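Long-range contacts in D-isomer specific 2-hydroxyacid dehydrogenase NAD-binding (PDB 4XA8), which probably catalyses NAD(P)-dependent oxidoreduction of D-2-hydroxyacids, binding NADPH between its two domains: residues 97-107 with 285-296; 110-121 with 227-235. All coordinates share one frame; numbering follows the deposited sequence.

Contact 1 (97-107 with 285-296); sequences RLSDPNMSQMM and ASIAIPRTAAPQ
Gln296 and the backbone of Ser99 join two neighbouring chain crossings between the domains, a partly buried contact of loops and helix ends. The carboxamide of Gln296 grips both polar backbone atoms of Ser99, much as a strand neighbour would. Its OE1 takes the N-H of Ser99 on a lone pair at 2.7 Å, nearly straight (170°), and its NE2 gives an equally straight bond to Ser99 O at 2.8 Å. With two bonds on one amide its rotation is fixed; a water also bridges OE1 and Arg97 O. Thr292 OG1 donates to Asp100 OD2 at 3.0 Å, while Asp100 OD1 closes an Asx turn with the N of Asn102, just ahead of helix 103-119. As in other D-2-hydroxyacid dehydrogenases, these crossings probably form the hinge beside the cofactor cleft: Arg97, Ala285 and Ser286 are NADPH-binding residues, although no NADPH is bound to this chain. Leu98 CD1 lies against Ala288 CB (3.7 Å); Ala288 and Ala293 in turn touch Trp22 of helix 19-29. Farther along, Met103 CE meets Ser286 CB at 3.6 Å, and Met107, bent at chi2 (71°) and chi3, lays SD on Ala285 CB at 3.7 Å.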
loop_
_atom_site.group_PDB
_atom_site.type_symbol
_atom_site.label_atom_id
_atom_site.label_comp_id
_atom_site.label_asym_id
_atom_site.label_seq_id
_atom_site.Cartn_x
_atom_site.Cartn_y
_atom_site.Cartn_z
ATOM N N ARG A 97 22.273 7.335 18.602
ATOM C CA ARG A 97 21.040 7.068 17.899
ATOM C C ARG A 97 20.933 5.547 17.776
ATOM O O ARG A 97 21.897 4.815 18.047
ATOM C CB ARG A 97 21.025 7.767 16.538
ATOM C CG ARG A 97 21.667 6.972 15.413
ATOM C CD ARG A 97 22.109 7.856 14.255
ATOM N NE ARG A 97 22.943 7.077 13.350
ATOM C CZ ARG A 97 24.213 6.734 13.584
ATOM N NH1 ARG A 97 24.836 7.102 14.705
ATOM N NH2 ARG A 97 24.880 6.018 12.686
ATOM N N LEU A 98 19.756 5.074 17.410
ATOM C CA LEU A 98 19.568 3.664 17.189
ATOM C C LEU A 98 19.971 3.356 15.744
ATOM O O LEU A 98 19.724 4.136 14.827
ATOM C CB LEU A 98 18.134 3.252 17.438
ATOM C CG LEU A 98 17.555 3.730 18.769
ATOM C CD1 LEU A 98 16.053 3.481 18.753
ATOM C CD2 LEU A 98 18.265 3.074 19.949
ATOM N N SER A 99 20.637 2.233 15.564
ATOM C CA SER A 99 21.021 1.776 14.250
ATOM C C SER A 99 20.205 0.518 14.036
ATOM O O SER A 99 20.500 -0.520 14.616
ATOM C CB SER A 99 22.526 1.501 14.229
ATOM O OG SER A 99 22.951 0.880 13.027
ATOM N N ASP A 100 19.128 0.627 13.269
ATOM C CA ASP A 100 18.301 -0.529 13.007
ATOM C C ASP A 100 18.483 -0.802 11.534
ATOM O O ASP A 100 17.935 -0.079 10.684
ATOM C CB ASP A 100 16.831 -0.293 13.353
ATOM C CG ASP A 100 15.981 -1.527 13.078
ATOM O OD1 ASP A 100 15.886 -1.904 11.891
ATOM O OD2 ASP A 100 15.461 -2.139 14.045
ATOM N N PRO A 101 19.267 -1.843 11.228
ATOM C CA PRO A 101 19.707 -2.150 9.889
ATOM C C PRO A 101 18.611 -2.290 8.877
ATOM O O PRO A 101 18.914 -2.226 7.707
ATOM C CB PRO A 101 20.403 -3.502 10.065
ATOM C CG PRO A 101 21.019 -3.368 11.386
ATOM C CD PRO A 101 20.018 -2.633 12.217
ATOM N N ASN A 102 17.378 -2.503 9.317
ATOM C CA ASN A 102 16.227 -2.609 8.435
ATOM C C ASN A 102 15.273 -1.432 8.323
ATOM O O ASN A 102 14.215 -1.534 7.691
ATOM C CB ASN A 102 15.454 -3.817 8.888
ATOM C CG ASN A 102 16.015 -5.089 8.279
ATOM O OD1 ASN A 102 16.296 -5.139 7.066
ATOM N ND2 ASN A 102 16.182 -6.113 9.100
ATOM N N MET A 103 15.613 -0.289 8.923
ATOM C CA MET A 103 14.680 0.812 8.921
ATOM C C MET A 103 14.545 1.268 7.487
ATOM O O MET A 103 13.473 1.751 7.084
ATOM C CB MET A 103 15.173 1.972 9.807
ATOM C CG MET A 103 14.300 3.238 9.754
ATOM S SD MET A 103 15.295 4.746 9.932
ATOM C CE MET A 103 14.075 6.048 9.744
ATOM N N SER A 104 15.631 1.143 6.732
ATOM C CA SER A 104 15.630 1.472 5.318
ATOM C C SER A 104 14.543 0.685 4.570
ATOM O O SER A 104 13.901 1.219 3.670
ATOM C CB SER A 104 16.988 1.166 4.725
ATOM O OG SER A 104 16.985 1.477 3.368
ATOM N N GLN A 105 14.432 -0.592 4.914
ATOM C CA GLN A 105 13.401 -1.517 4.355
ATOM C C GLN A 105 11.996 -1.169 4.786
ATOM O O GLN A 105 11.114 -1.034 3.981
ATOM C CB GLN A 105 13.666 -2.961 4.817
ATOM C CG GLN A 105 12.594 -3.915 4.313
ATOM C CD GLN A 105 12.609 -3.976 2.806
ATOM O OE1 GLN A 105 13.441 -4.703 2.234
ATOM N NE2 GLN A 105 11.684 -3.235 2.132
ATOM N N MET A 106 11.804 -1.010 6.080
ATOM C CA MET A 106 10.525 -0.646 6.609
ATOM C C MET A 106 10.030 0.718 6.090
ATOM O O MET A 106 8.857 0.913 5.822
ATOM C CB MET A 106 10.632 -0.613 8.126
ATOM C CG MET A 106 9.319 -0.377 8.848
ATOM S SD MET A 106 9.574 -0.153 10.620
ATOM C CE MET A 106 7.895 0.168 11.103
ATOM N N MET A 107 10.935 1.678 5.982
ATOM C CA MET A 107 10.589 2.936 5.373
ATOM C C MET A 107 10.238 2.793 3.875
ATOM O O MET A 107 9.260 3.359 3.408
ATOM C CB MET A 107 11.730 3.950 5.592
ATOM C CG MET A 107 11.558 5.203 4.784
ATOM S SD MET A 107 10.221 6.240 5.389
ATOM C CE MET A 107 11.090 6.991 6.793
ATOM N N ALA A 285 6.267 5.351 9.744
ATOM C CA ALA A 285 7.234 5.002 8.689
ATOM C C ALA A 285 8.582 4.628 9.297
ATOM O O ALA A 285 9.288 3.779 8.790
ATOM C CB ALA A 285 7.424 6.178 7.755
ATOM N N SER A 286 8.927 5.305 10.378
ATOM C CA SER A 286 10.264 5.323 10.948
ATOM C C SER A 286 10.260 4.877 12.426
ATOM O O SER A 286 11.174 5.239 13.191
ATOM C CB SER A 286 10.779 6.778 10.859
ATOM O OG SER A 286 9.760 7.680 11.336
ATOM N N ILE A 287 9.290 4.057 12.815
ATOM C CA ILE A 287 9.133 3.631 14.224
ATOM C C ILE A 287 10.269 2.719 14.747
ATOM O O ILE A 287 10.684 1.764 14.109
ATOM C CB ILE A 287 7.710 3.040 14.483
ATOM C CG1 ILE A 287 7.352 3.083 15.983
ATOM C CG2 ILE A 287 7.583 1.638 13.946
ATOM C CD1 ILE A 287 6.603 4.344 16.407
ATOM N N ALA A 288 10.835 3.057 15.908
ATOM C CA ALA A 288 11.788 2.167 16.566
ATOM C C ALA A 288 11.149 0.927 17.230
ATOM O O ALA A 288 10.092 0.997 17.908
ATOM C CB ALA A 288 12.623 2.944 17.573
ATOM N N ILE A 289 11.808 -0.203 17.043
ATOM C CA ILE A 289 11.287 -1.511 17.463
ATOM C C ILE A 289 12.021 -1.960 18.701
ATOM O O ILE A 289 13.229 -2.207 18.654
ATOM C CB ILE A 289 11.519 -2.626 16.422
ATOM C CG1 ILE A 289 11.004 -2.249 15.029
ATOM C CG2 ILE A 289 10.867 -3.941 16.893
ATOM C CD1 ILE A 289 9.526 -2.065 14.965
ATOM N N PRO A 290 11.321 -2.056 19.819
ATOM C CA PRO A 290 12.023 -2.330 21.101
ATOM C C PRO A 290 12.869 -3.616 21.110
ATOM O O PRO A 290 14.002 -3.599 21.550
ATOM C CB PRO A 290 10.867 -2.448 22.090
ATOM C CG PRO A 290 9.871 -1.480 21.557
ATOM C CD PRO A 290 9.951 -1.554 20.045
ATOM N N ARG A 291 12.328 -4.699 20.563
ATOM C CA ARG A 291 12.990 -5.996 20.617
ATOM C C ARG A 291 14.336 -5.950 19.881
ATOM O O ARG A 291 15.321 -6.510 20.347
ATOM C CB ARG A 291 12.063 -7.081 20.035
ATOM C CG ARG A 291 12.543 -8.509 20.205
ATOM C CD ARG A 291 11.473 -9.504 19.777
ATOM N NE ARG A 291 10.829 -9.091 18.530
ATOM C CZ ARG A 291 11.371 -9.185 17.314
ATOM N NH1 ARG A 291 12.583 -9.709 17.137
ATOM N NH2 ARG A 291 10.676 -8.768 16.252
ATOM N N THR A 292 14.389 -5.262 18.749
ATOM C CA THR A 292 15.583 -5.256 17.927
ATOM C C THR A 292 16.540 -4.132 18.288
ATOM O O THR A 292 17.739 -4.223 17.991
ATOM C CB THR A 292 15.206 -5.248 16.436
ATOM O OG1 THR A 292 14.461 -4.083 16.097
ATOM C CG2 THR A 292 14.343 -6.447 16.128
ATOM N N ALA A 293 16.046 -3.088 18.964
ATOM C CA ALA A 293 16.931 -1.984 19.421
ATOM C C ALA A 293 17.514 -2.161 20.853
ATOM O O ALA A 293 18.586 -1.663 21.165
ATOM C CB ALA A 293 16.197 -0.640 19.270
ATOM N N ALA A 294 16.821 -2.905 21.719
ATOM C CA ALA A 294 17.222 -3.046 23.136
ATOM C C ALA A 294 18.635 -3.576 23.342
ATOM O O ALA A 294 19.332 -3.109 24.247
ATOM C CB ALA A 294 16.236 -3.935 23.875
ATOM N N PRO A 295 19.073 -4.556 22.520
ATOM C CA PRO A 295 20.417 -5.115 22.678
ATOM C C PRO A 295 21.538 -4.114 22.530
ATOM O O PRO A 295 22.432 -4.101 23.379
ATOM C CB PRO A 295 20.481 -6.185 21.577
ATOM C CG PRO A 295 19.073 -6.635 21.458
ATOM C CD PRO A 295 18.276 -5.375 21.580
ATOM N N GLN A 296 21.478 -3.249 21.510
ATOM C CA GLN A 296 22.518 -2.222 21.309
ATOM C C GLN A 296 22.500 -1.159 22.418
ATOM O O GLN A 296 23.554 -0.629 22.773
ATOM C CB GLN A 296 22.488 -1.594 19.895
ATOM C CG GLN A 296 21.321 -0.637 19.626
ATOM C CD GLN A 296 21.121 -0.248 18.154
ATOM O OE1 GLN A 296 21.120 0.930 17.821
ATOM N NE2 GLN A 296 20.914 -1.242 17.275
HETATM O O HOH W 1 22.308 2.692 19.511
#

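Contact 2 (110-121 with 227-235); sequences FVLFCVLRHARD and GAKFINVAR
Lys229 NZ reaches past the end of helix 103-119 and is held there by two acceptors of segment 110-121. It makes a salt bridge with Asp121 OD1 at 2.8 Å, coming from above the carboxylate plane, and donates to the backbone O of His118 at 2.9 Å. That carbonyl is gripped twice, since Asp121 N bonds to it from the opposite face as part of the Schellman motif that ends the helix, with Asp121, at positive phi, as the C-prime residue. Glu255 of strand 253-258 is a second carboxylate partner of Lys229, and its OE1 also accepts from His118 ND1, while NE2 bonds to Thr257, so both ring nitrogens of His118 are engaged. A methionine in place of Lys229 would probably leave Asp121 and Glu255 without their shared positive charge and His118 O without one of its two donors. Beside Lys229, the His118 ring on the helix lies obliquely to Lys229 CB and to Ile231 CG1, which is 3.8 Å from His118 CD2. With CG1 anti to its own carbonyl carbon (chi1 -65°), Ile231 pushes CD1 against the helix, 3.7 Å from Cys114 CB and 3.9 Å from Val115 CG2. Val233 closes the row: its CG1 meets the edge of the Phe110 ring, 3.9 Å from CE2, and its CG2 faces Val111 CG2. The helix runs nearly antiparallel to strand 228-232, at 161° with the axes 9.4 Å apart, and Lys229, Ile231 and Val233 all point toward it. A helix laid along a parallel sheet, nearly antiparallel to its strands, is characteristic of the Rossmann-type NAD-binding domain, here with the NADPH-binding residues Val233 and Ala234 just past the strand's C-terminal end.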
loop_
_atom_site.group_PDB
_atom_site.type_symbol
_atom_site.label_atom_id
_atom_site.label_comp_id
_atom_site.label_asym_id
_atom_site.label_seq_id
_atom_site.Cartn_x
_atom_site.Cartn_y
_atom_site.Cartn_z
ATOM N N PHE A 110 6.872 1.306 3.571
ATOM C CA PHE A 110 5.814 2.237 3.899
ATOM C C PHE A 110 5.564 3.271 2.744
ATOM O O PHE A 110 4.441 3.586 2.397
ATOM C CB PHE A 110 6.129 2.991 5.209
ATOM C CG PHE A 110 4.981 3.836 5.689
ATOM C CD1 PHE A 110 3.881 3.241 6.274
ATOM C CD2 PHE A 110 4.962 5.192 5.496
ATOM C CE1 PHE A 110 2.800 4.001 6.701
ATOM C CE2 PHE A 110 3.894 5.949 5.916
ATOM C CZ PHE A 110 2.805 5.358 6.525
ATOM N N VAL A 111 6.649 3.793 2.160
ATOM C CA VAL A 111 6.537 4.702 1.034
ATOM C C VAL A 111 5.826 4.041 -0.133
ATOM O O VAL A 111 4.984 4.658 -0.775
ATOM C CB VAL A 111 7.901 5.216 0.624
ATOM C CG1 VAL A 111 7.844 5.928 -0.716
ATOM C CG2 VAL A 111 8.433 6.150 1.688
ATOM N N LEU A 112 6.152 2.794 -0.413
ATOM C CA LEU A 112 5.462 2.098 -1.509
ATOM C C LEU A 112 3.970 1.990 -1.226
ATOM O O LEU A 112 3.146 2.231 -2.119
ATOM C CB LEU A 112 6.076 0.714 -1.696
ATOM C CG LEU A 112 5.514 -0.120 -2.832
ATOM C CD1 LEU A 112 5.692 0.561 -4.198
ATOM C CD2 LEU A 112 6.269 -1.434 -2.810
ATOM N N PHE A 113 3.614 1.642 0.001
ATOM C CA PHE A 113 2.192 1.663 0.387
ATOM C C PHE A 113 1.534 3.026 0.112
ATOM O O PHE A 113 0.459 3.084 -0.478
ATOM C CB PHE A 113 2.029 1.293 1.880
ATOM C CG PHE A 113 0.729 1.786 2.469
ATOM C CD1 PHE A 113 -0.458 1.120 2.234
ATOM C CD2 PHE A 113 0.701 2.940 3.228
ATOM C CE1 PHE A 113 -1.663 1.621 2.762
ATOM C CE2 PHE A 113 -0.491 3.456 3.749
ATOM C CZ PHE A 113 -1.670 2.807 3.495
ATOM N N CYS A 114 2.182 4.127 0.534
ATOM C CA CYS A 114 1.581 5.462 0.379
ATOM C C CYS A 114 1.474 5.870 -1.116
ATOM O O CYS A 114 0.447 6.376 -1.570
ATOM C CB CYS A 114 2.453 6.520 1.063
ATOM S SG CYS A 114 2.535 6.400 2.834
ATOM N N VAL A 115 2.527 5.582 -1.888
ATOM C CA VAL A 115 2.529 5.890 -3.322
ATOM C C VAL A 115 1.446 5.063 -4.015
ATOM O O VAL A 115 0.670 5.638 -4.819
ATOM C CB VAL A 115 3.877 5.660 -3.961
ATOM C CG1 VAL A 115 3.805 5.755 -5.490
ATOM C CG2 VAL A 115 4.850 6.664 -3.404
ATOM N N LEU A 116 1.340 3.762 -3.692
ATOM C CA LEU A 116 0.330 2.909 -4.383
ATOM C C LEU A 116 -1.117 3.324 -4.008
ATOM O O LEU A 116 -2.037 3.327 -4.846
ATOM C CB LEU A 116 0.530 1.415 -4.064
ATOM C CG LEU A 116 1.787 0.747 -4.628
ATOM C CD1 LEU A 116 2.044 -0.627 -4.015
ATOM C CD2 LEU A 116 1.579 0.668 -6.107
ATOM N N ARG A 117 -1.272 3.718 -2.761
ATOM C CA ARG A 117 -2.568 4.119 -2.268
ATOM C C ARG A 117 -3.045 5.359 -3.106
ATOM O O ARG A 117 -4.191 5.407 -3.547
ATOM C CB ARG A 117 -2.488 4.383 -0.777
ATOM C CG ARG A 117 -3.662 5.037 -0.090
ATOM C CD ARG A 117 -3.517 5.184 1.443
ATOM N NE ARG A 117 -4.800 5.719 1.896
ATOM C CZ ARG A 117 -5.138 6.989 1.881
ATOM N NH1 ARG A 117 -4.273 7.908 1.502
ATOM N NH2 ARG A 117 -6.380 7.352 2.213
ATOM N N HIS A 118 -2.181 6.333 -3.345
ATOM C CA HIS A 118 -2.540 7.485 -4.189
ATOM C C HIS A 118 -2.633 7.186 -5.679
ATOM O O HIS A 118 -3.538 7.672 -6.355
ATOM C CB HIS A 118 -1.575 8.654 -3.933
ATOM C CG HIS A 118 -1.763 9.271 -2.586
ATOM N ND1 HIS A 118 -2.922 9.931 -2.232
ATOM C CD2 HIS A 118 -0.975 9.280 -1.488
ATOM C CE1 HIS A 118 -2.822 10.347 -0.983
ATOM N NE2 HIS A 118 -1.646 9.977 -0.521
ATOM N N ALA A 119 -1.695 6.408 -6.194
ATOM C CA ALA A 119 -1.655 6.088 -7.609
ATOM C C ALA A 119 -2.897 5.280 -8.008
ATOM O O ALA A 119 -3.346 5.428 -9.107
ATOM C CB ALA A 119 -0.394 5.289 -7.936
ATOM N N ARG A 120 -3.413 4.400 -7.135
ATOM C CA ARG A 120 -4.638 3.648 -7.472
ATOM C C ARG A 120 -5.918 4.359 -7.050
ATOM O O ARG A 120 -6.986 3.805 -7.214
ATOM C CB ARG A 120 -4.570 2.237 -6.904
ATOM C CG ARG A 120 -3.350 1.428 -7.353
ATOM C CD ARG A 120 -3.169 1.385 -8.849
ATOM N NE ARG A 120 -4.407 1.022 -9.511
ATOM C CZ ARG A 120 -4.827 -0.226 -9.770
ATOM N NH1 ARG A 120 -4.091 -1.310 -9.466
ATOM N NH2 ARG A 120 -6.009 -0.376 -10.383
ATOM N N ASP A 121 -5.804 5.597 -6.553
ATOM C CA ASP A 121 -6.945 6.418 -6.149
ATOM C C ASP A 121 -7.733 5.784 -5.020
ATOM O O ASP A 121 -8.975 5.962 -4.926
ATOM C CB ASP A 121 -7.855 6.711 -7.364
ATOM C CG ASP A 121 -7.265 7.786 -8.279
ATOM O OD1 ASP A 121 -6.890 8.880 -7.826
ATOM O OD2 ASP A 121 -7.137 7.529 -9.475
ATOM N N GLY A 227 -3.697 19.524 -8.387
ATOM C CA GLY A 227 -4.150 18.151 -8.252
ATOM C C GLY A 227 -3.102 17.160 -7.781
ATOM O O GLY A 227 -3.373 15.972 -7.726
ATOM N N ALA A 228 -1.926 17.641 -7.399
ATOM C CA ALA A 228 -0.865 16.799 -6.965
ATOM C C ALA A 228 -1.249 16.068 -5.688
ATOM O O ALA A 228 -2.106 16.507 -4.926
ATOM C CB ALA A 228 0.431 17.597 -6.741
ATOM N N LYS A 229 -0.598 14.929 -5.489
ATOM C CA LYS A 229 -0.750 14.109 -4.282
ATOM C C LYS A 229 0.561 14.140 -3.461
ATOM O O LYS A 229 1.633 13.945 -3.999
ATOM C CB LYS A 229 -1.151 12.706 -4.689
ATOM C CG LYS A 229 -2.451 12.782 -5.523
ATOM C CD LYS A 229 -2.672 11.649 -6.465
ATOM C CE LYS A 229 -4.102 11.632 -7.029
ATOM N NZ LYS A 229 -4.711 10.271 -6.752
ATOM N N PHE A 230 0.437 14.425 -2.163
ATOM C CA PHE A 230 1.577 14.801 -1.308
ATOM C C PHE A 230 1.731 13.805 -0.142
ATOM O O PHE A 230 0.779 13.550 0.597
ATOM C CB PHE A 230 1.292 16.201 -0.794
ATOM C CG PHE A 230 2.426 16.849 -0.071
ATOM C CD1 PHE A 230 2.559 16.687 1.302
ATOM C CD2 PHE A 230 3.340 17.653 -0.735
ATOM C CE1 PHE A 230 3.580 17.290 1.998
ATOM C CE2 PHE A 230 4.365 18.286 -0.029
ATOM C CZ PHE A 230 4.480 18.097 1.329
ATOM N N ILE A 231 2.936 13.241 0.017
ATOM C CA ILE A 231 3.248 12.276 1.044
ATOM C C ILE A 231 4.440 12.833 1.856
ATOM O O ILE A 231 5.472 13.176 1.263
ATOM C CB ILE A 231 3.669 10.953 0.441
ATOM C CG1 ILE A 231 2.501 10.343 -0.326
ATOM C CG2 ILE A 231 4.170 9.974 1.510
ATOM C CD1 ILE A 231 2.942 9.298 -1.306
ATOM N N ASN A 232 4.294 12.919 3.182
ATOM C CA ASN A 232 5.414 13.409 4.065
ATOM C C ASN A 232 5.802 12.362 5.068
ATOM O O ASN A 232 4.983 12.003 5.924
ATOM C CB ASN A 232 5.052 14.659 4.806
ATOM C CG ASN A 232 6.270 15.323 5.426
ATOM O OD1 ASN A 232 7.405 14.927 5.157
ATOM N ND2 ASN A 232 6.031 16.310 6.273
ATOM N N VAL A 233 7.026 11.825 4.928
ATOM C CA VAL A 233 7.566 10.845 5.867
ATOM C C VAL A 233 8.907 11.346 6.449
ATOM O O VAL A 233 9.604 10.578 7.092
ATOM C CB VAL A 233 7.745 9.441 5.250
ATOM C CG1 VAL A 233 6.357 8.828 4.895
ATOM C CG2 VAL A 233 8.601 9.491 3.994
ATOM N N ALA A 234 9.257 12.606 6.269
ATOM C CA ALA A 234 10.565 13.100 6.730
ATOM C C ALA A 234 10.402 13.640 8.137
ATOM O O ALA A 234 10.605 12.943 9.096
ATOM C CB ALA A 234 11.086 14.187 5.826
ATOM N N ARG A 235 10.015 14.887 8.225
ATOM C CA ARG A 235 9.931 15.625 9.480
ATOM C C ARG A 235 8.916 16.732 9.166
ATOM O O ARG A 235 8.888 17.287 8.031
ATOM C CB ARG A 235 11.287 16.228 9.927
ATOM C CG ARG A 235 12.361 15.244 10.364
ATOM C CD ARG A 235 11.911 14.380 11.538
#

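Helix 103-119 ties the two contacts together: its first turn belongs to contact 1 and most of the rest, 110-119, to contact 2; the centres of the two contacts lie about 22 Å apart. Along the chain contact 2 is nested inside the loop closed by contact 1, so the seven-stranded parallel sheet is built between two neighbouring crossings. They meet where Ala285 CB packs on Phe110 CD2 (3.5 Å) and on Val233 CG1 (4.0 Å), bringing NADPH-binding residues of both contacts together. The helix thus leads from the crossings between the domains onto the sheet of the nucleotide-binding domain. Both contacts also reach the second subunit, where Met106 packs on Arg120 of the other chain.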